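Nsp9 (Porcine coronavirus HKU15, PDB 5YM6) binds single-stranded nucleic acid as part of the coronavirus replication machinery and forms dimers that enhance its nucleic acid binding affinity. Local coordinates at the interface of chains A and B. Sequence-based numbering; all coordinates share one arbitrary frame. Chains: chain A/B, nsp9.

The interface of chains A and B. Residues chain A 68-71; chain B 1-4.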
ATOM      1  N   PRO A  68      -3.883 -18.201  -6.544  1.00 23.11           N
ATOM      2  CA  PRO A  68      -5.059 -17.481  -6.034  1.00 24.86           C
ATOM      3  C   PRO A  68      -5.124 -17.479  -4.513  1.00 26.74           C
ATOM      4  O   PRO A  68      -4.812 -18.481  -3.862  1.00 28.58           O
ATOM      5  CB  PRO A  68      -6.248 -18.250  -6.646  1.00 24.97           C
ATOM      6  CG  PRO A  68      -5.704 -19.564  -7.060  1.00 31.10           C
ATOM      7  CD  PRO A  68      -4.248 -19.354  -7.385  1.00 22.39           C
ATOM      8  N   MET A  69      -5.513 -16.344  -3.956  1.00 25.64           N
ATOM      9  CA  MET A  69      -5.729 -16.218  -2.532  1.00 28.05           C
ATOM     10  C   MET A  69      -7.223 -16.007  -2.329  1.00 33.10           C
ATOM     11  O   MET A  69      -7.856 -15.325  -3.122  1.00 29.68           O
ATOM     12  CB  MET A  69      -4.925 -15.052  -1.946  1.00 31.94           C
ATOM     13  CG  MET A  69      -3.423 -15.074  -2.257  1.00 34.94           C
ATOM     14  SD  MET A  69      -2.594 -13.618  -1.556  1.00 34.69           S
ATOM     15  CE  MET A  69      -2.711 -14.062   0.177  1.00 37.02           C
ATOM     16  N   ARG A  70      -7.794 -16.595  -1.285  1.00 32.90           N
ATOM     17  CA  ARG A  70      -9.230 -16.457  -1.067  1.00 36.64           C
ATOM     18  C   ARG A  70      -9.546 -15.247  -0.189  1.00 41.63           C
ATOM     19  O   ARG A  70      -8.815 -14.954   0.758  1.00 39.97           O
ATOM     20  CB  ARG A  70      -9.798 -17.728  -0.437  1.00 43.74           C
ATOM     21  CG  ARG A  70     -11.280 -17.913  -0.677  1.00 46.38           C
ATOM     22  CD  ARG A  70     -11.881 -18.913   0.296  1.00 56.42           C
ATOM     23  NE  ARG A  70     -13.262 -18.574   0.629  1.00 60.42           N
ATOM     24  CZ  ARG A  70     -14.033 -19.293   1.436  1.00 60.11           C
ATOM     25  NH1 ARG A  70     -13.557 -20.397   1.996  1.00 67.43           N
ATOM     26  NH2 ARG A  70     -15.279 -18.911   1.682  1.00 63.76           N
ATOM     27  N   PHE A  71     -10.624 -14.536  -0.517  1.00 44.76           N
ATOM     28  CA  PHE A  71     -11.109 -13.442   0.327  1.00 50.39           C
ATOM     29  C   PHE A  71     -12.569 -13.132   0.006  1.00 51.52           C
ATOM     30  O   PHE A  71     -13.190 -13.812  -0.810  1.00 49.70           O
ATOM     31  CB  PHE A  71     -10.250 -12.183   0.157  1.00 50.56           C
ATOM     32  CG  PHE A  71     -10.761 -11.234  -0.888  1.00 50.01           C
ATOM     33  CD1 PHE A  71     -10.532 -11.473  -2.231  1.00 46.48           C
ATOM     34  CD2 PHE A  71     -11.461 -10.094  -0.528  1.00 49.88           C
ATOM     35  CE1 PHE A  71     -11.002 -10.598  -3.195  1.00 44.74           C
ATOM     36  CE2 PHE A  71     -11.937  -9.219  -1.490  1.00 49.43           C
ATOM     37  CZ  PHE A  71     -11.705  -9.475  -2.822  1.00 47.65           C
TER
ATOM     38  N   ASN B   1      -5.662 -21.661  -1.598  1.00 54.23           N
ATOM     39  CA  ASN B   1      -5.330 -22.107  -0.245  1.00 54.58           C
ATOM     40  C   ASN B   1      -4.924 -20.959   0.674  1.00 52.58           C
ATOM     41  O   ASN B   1      -5.553 -20.723   1.715  1.00 53.79           O
ATOM     42  CB  ASN B   1      -4.210 -23.149  -0.266  1.00 52.24           C
ATOM     43  CG  ASN B   1      -4.742 -24.583  -0.271  1.00 56.10           C
ATOM     44  OD1 ASN B   1      -5.222 -25.060  -1.296  1.00 62.65           O
ATOM     45  ND2 ASN B   1      -4.600 -25.292   0.852  1.00 56.03           N
ATOM     46  N   ASN B   2      -3.863 -20.250   0.299  1.00 50.42           N
ATOM     47  CA  ASN B   2      -3.395 -19.112   1.085  1.00 49.88           C
ATOM     48  C   ASN B   2      -4.490 -18.066   1.211  1.00 50.48           C
ATOM     49  O   ASN B   2      -4.827 -17.389   0.239  1.00 49.70           O
ATOM     50  CB  ASN B   2      -2.143 -18.484   0.465  1.00 44.00           C
ATOM     51  CG  ASN B   2      -0.849 -19.186   0.883  1.00 41.71           C
ATOM     52  OD1 ASN B   2      -0.857 -20.319   1.366  1.00 49.61           O
ATOM     53  ND2 ASN B   2       0.272 -18.492   0.714  1.00 38.46           N
ATOM     54  N   GLU B   3      -5.034 -17.919   2.414  1.00 51.71           N
ATOM     55  CA  GLU B   3      -6.078 -16.928   2.642  1.00 54.10           C
ATOM     56  C   GLU B   3      -5.475 -15.526   2.747  1.00 52.01           C
ATOM     57  O   GLU B   3      -4.388 -15.340   3.295  1.00 52.92           O
ATOM     58  CB  GLU B   3      -6.885 -17.263   3.902  1.00 57.69           C
ATOM     59  CG  GLU B   3      -7.758 -16.112   4.394  1.00 59.91           C
ATOM     60  CD  GLU B   3      -8.410 -16.385   5.735  1.00 71.48           C
ATOM     61  OE1 GLU B   3      -9.020 -17.465   5.896  1.00 76.16           O
ATOM     62  OE2 GLU B   3      -8.303 -15.515   6.630  1.00 73.18           O
ATOM     63  N   LEU B   4      -6.181 -14.544   2.198  1.00 51.37           N
ATOM     64  CA  LEU B   4      -5.730 -13.163   2.235  1.00 50.18           C
ATOM     65  C   LEU B   4      -6.199 -12.466   3.513  1.00 51.34           C
ATOM     66  O   LEU B   4      -7.397 -12.408   3.794  1.00 49.67           O
ATOM     67  CB  LEU B   4      -6.237 -12.412   1.003  1.00 48.56           C
ATOM     68  CG  LEU B   4      -6.161 -10.884   1.005  1.00 51.70           C
ATOM     69  CD1 LEU B   4      -4.782 -10.400   0.590  1.00 45.04           C
ATOM     70  CD2 LEU B   4      -7.242 -10.313   0.096  1.00 48.08           C
TER
HETATM   71  O   HOH W   1      -3.614 -21.500  -4.095  1.00 44.13           O
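The backbone carbonyl oxygen O of A:Arg70 accepts a hydrogen bond across the interface from the amide N of B:Leu4, at 3.0 Å, its one cross-chain grip in this patch. The bond is nearly straight, 173° at the hydrogen, and the donor lies in the carbonyl plane. In the opposite sense, the amide N of A:Arg70 makes a weak bond to O of B:Asn2, 3.4 Å away. Together they flank B:Glu3 and make a parallel beta bridge between it and A:Arg70, so the N-terminal arm of one nsp9 subunit runs along the short strand 69-70 of the other. Two-fold symmetry repeats this exchange of arms in the dimer. The cross-chain hydrogen bonds of this patch are main chain to main chain, and around them the side chains of A:Met69, A:Phe71 and B:Leu4 pack. A:Met69 sets CG anti to its carbonyl carbon (chi1 -53°) and bends at chi3 (71°), which carries its methyl CE to 3.8 Å from CA of B:Leu4 and 4.0 Å from CB of the same leucine. B:Leu4 in turn holds CG anti to its backbone N and lies alongside A:Phe71, both pointing the same way; its methyl CD2 touches the start of the phenylalanine side chain, 3.5 Å from CB. At the start of the arm, a water bridges the chains, 3.2 Å from the terminal N of B:Asn1 and 3.3 Å from the carbonyl O of A:Pro68.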